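Local coordinates for formiminoglutamase (PDB 4MYK), which hydrolyses N-formimino-L-glutamate to L-glutamate and formamide as a manganese-dependent enzyme with an arginase-like fold, at residues V76-L81 and V303-T308. The protein carries 1 engineered substitution. Residues are numbered along the deposited sequence.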
loop_
_atom_site.group_PDB
_atom_site.type_symbol
_atom_site.label_atom_id
_atom_site.label_comp_id
_atom_site.label_asym_id
_atom_site.label_seq_id
_atom_site.Cartn_x
_atom_site.Cartn_y
_atom_site.Cartn_z
ATOM N N VAL A 76 -20.074 -18.475 -1.993
ATOM C CA VAL A 76 -21.385 -17.848 -2.067
ATOM C C VAL A 76 -21.756 -17.678 -3.538
ATOM O O VAL A 76 -20.981 -17.128 -4.323
ATOM C CB VAL A 76 -21.410 -16.470 -1.345
ATOM C CG1 VAL A 76 -22.702 -15.740 -1.626
ATOM C CG2 VAL A 76 -21.230 -16.652 0.153
ATOM N N ASP A 77 -22.927 -18.183 -3.910
ATOM C CA ASP A 77 -23.428 -18.020 -5.256
ATOM C C ASP A 77 -24.525 -16.975 -5.231
ATOM O O ASP A 77 -25.532 -17.141 -4.552
ATOM C CB ASP A 77 -23.980 -19.346 -5.774
ATOM C CG ASP A 77 -24.436 -19.273 -7.229
ATOM O OD1 ASP A 77 -24.271 -18.213 -7.859
ATOM O OD2 ASP A 77 -24.954 -20.287 -7.741
ATOM N N ALA A 78 -24.318 -15.891 -5.972
ATOM C CA ALA A 78 -25.285 -14.789 -6.023
ATOM C C ALA A 78 -26.109 -14.849 -7.300
ATOM O O ALA A 78 -26.825 -13.902 -7.628
ATOM C CB ALA A 78 -24.573 -13.425 -5.911
ATOM N N SER A 79 -26.000 -15.972 -8.008
ATOM C CA SER A 79 -26.655 -16.168 -9.298
ATOM C C SER A 79 -28.152 -15.899 -9.267
ATOM O O SER A 79 -28.746 -15.583 -10.297
ATOM C CB SER A 79 -26.388 -17.581 -9.819
ATOM O OG SER A 79 -25.029 -17.719 -10.194
ATOM N N HIS A 80 -28.757 -16.017 -8.087
ATOM C CA HIS A 80 -30.210 -15.872 -7.960
ATOM C C HIS A 80 -30.707 -14.422 -7.819
ATOM O O HIS A 80 -31.905 -14.166 -7.938
ATOM C CB HIS A 80 -30.746 -16.741 -6.810
ATOM C CG HIS A 80 -30.570 -16.135 -5.454
ATOM N ND1 HIS A 80 -29.478 -16.398 -4.653
ATOM C CD2 HIS A 80 -31.352 -15.283 -4.750
ATOM C CE1 HIS A 80 -29.594 -15.731 -3.519
ATOM N NE2 HIS A 80 -30.721 -15.043 -3.554
ATOM N N LEU A 81 -29.799 -13.481 -7.565
ATOM C CA LEU A 81 -30.194 -12.096 -7.338
ATOM C C LEU A 81 -30.427 -11.400 -8.664
ATOM O O LEU A 81 -29.836 -11.770 -9.677
ATOM C CB LEU A 81 -29.118 -11.340 -6.558
ATOM C CG LEU A 81 -28.960 -11.592 -5.059
ATOM C CD1 LEU A 81 -27.801 -10.776 -4.497
ATOM C CD2 LEU A 81 -30.239 -11.267 -4.333
ATOM N N VAL A 303 -23.010 -7.402 -2.511
ATOM C CA VAL A 303 -23.941 -8.225 -3.267
ATOM C C VAL A 303 -23.867 -9.706 -2.869
ATOM O O VAL A 303 -24.901 -10.360 -2.708
ATOM C CB VAL A 303 -23.697 -8.081 -4.773
ATOM C CG1 VAL A 303 -24.415 -9.187 -5.545
ATOM C CG2 VAL A 303 -24.133 -6.700 -5.249
ATOM N N LEU A 304 -22.653 -10.226 -2.708
ATOM C CA LEU A 304 -22.454 -11.586 -2.223
ATOM C C LEU A 304 -23.043 -11.788 -0.828
ATOM O O LEU A 304 -23.668 -12.809 -0.555
ATOM C CB LEU A 304 -20.969 -11.923 -2.184
ATOM C CG LEU A 304 -20.284 -12.227 -3.512
ATOM C CD1 LEU A 304 -18.847 -12.611 -3.257
ATOM C CD2 LEU A 304 -21.005 -13.342 -4.232
ATOM N N GLY A 305 -22.818 -10.824 0.060
ATOM C CA GLY A 305 -23.338 -10.900 1.409
ATOM C C GLY A 305 -24.851 -10.925 1.380
ATOM O O GLY A 305 -25.497 -11.669 2.123
ATOM N N PHE A 306 -25.410 -10.099 0.504
ATOM C CA PHE A 306 -26.855 -9.994 0.344
ATOM C C PHE A 306 -27.449 -11.328 -0.100
ATOM O O PHE A 306 -28.490 -11.762 0.402
ATOM C CB PHE A 306 -27.178 -8.914 -0.678
ATOM C CG PHE A 306 -28.591 -8.433 -0.625
ATOM C CD1 PHE A 306 -28.968 -7.438 0.273
ATOM C CD2 PHE A 306 -29.547 -8.965 -1.474
ATOM C CE1 PHE A 306 -30.273 -6.983 0.322
ATOM C CE2 PHE A 306 -30.850 -8.519 -1.430
ATOM C CZ PHE A 306 -31.214 -7.520 -0.531
ATOM N N ALA A 307 -26.772 -11.984 -1.033
ATOM C CA ALA A 307 -27.242 -13.272 -1.528
ATOM C C ALA A 307 -27.449 -14.291 -0.400
ATOM O O ALA A 307 -28.107 -15.316 -0.601
ATOM C CB ALA A 307 -26.282 -13.821 -2.583
ATOM N N THR A 308 -26.896 -14.014 0.781
ATOM C CA THR A 308 -26.979 -14.970 1.880
ATOM C C THR A 308 -28.138 -14.710 2.829
ATOM O O THR A 308 -28.514 -15.607 3.576
ATOM C CB THR A 308 -25.660 -15.100 2.710
ATOM O OG1 THR A 308 -25.378 -13.867 3.376
ATOM C CG2 THR A 308 -24.477 -15.506 1.831
#
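In the arginase/deacetylase alpha/beta fold, the segment Val76-Leu81 leaves the short strand 76-77 through an Asx turn and a type I beta turn, heading for edge strand 83-88. It packs on Val303-Thr308, at the C-terminal end of the chain's last helix. The contact is mainly apolar and buries 396 Å²; side chains also lie against backbone carbonyls, with Val76 CG1 3.3 Å from Leu304 O and Leu81 CD1 3.4 Å from Val303 O. Its closest backbone approach, 5.1 Å between the CA atoms of Ala78 and Ala307, is allowed by two small side chains pointing at each other, CB to CB at 3.8 Å.

Val76 (t) places CG1 3.9 Å from CD2 of Leu304 and CG2 3.8 Å from CG2 of Thr308; Phe266 of helix 258-270 touches both Val76 and Leu304. Leu81 (m, t) sets CD1 3.9 Å from CG1 of Val303 and from CB of Ala307, and both its methyls reach the ring of Phe306, CD2 of Leu81 coming closest, 3.7 Å from CD2 at the ring edge. That ring also pairs edge-to-face with Phe114.

Several polar groups bond within their own segment. Asp77 (chi1 t) points away from the helix, and its OD1 accepts from Ser79 N at 2.8 Å and Ser79 OG at 2.5 Å; Leu81 N to Ala78 O, 3.0 Å, closes the beta turn. Thr308, with chi1 p, donates from OG1 to Gly305 O at 2.5 Å. His80 instead reaches across: it starts sideways, but its p rotamer swings the ring edge inward, leaving CE1 3.3 Å from Ala307 O, near the ring plane.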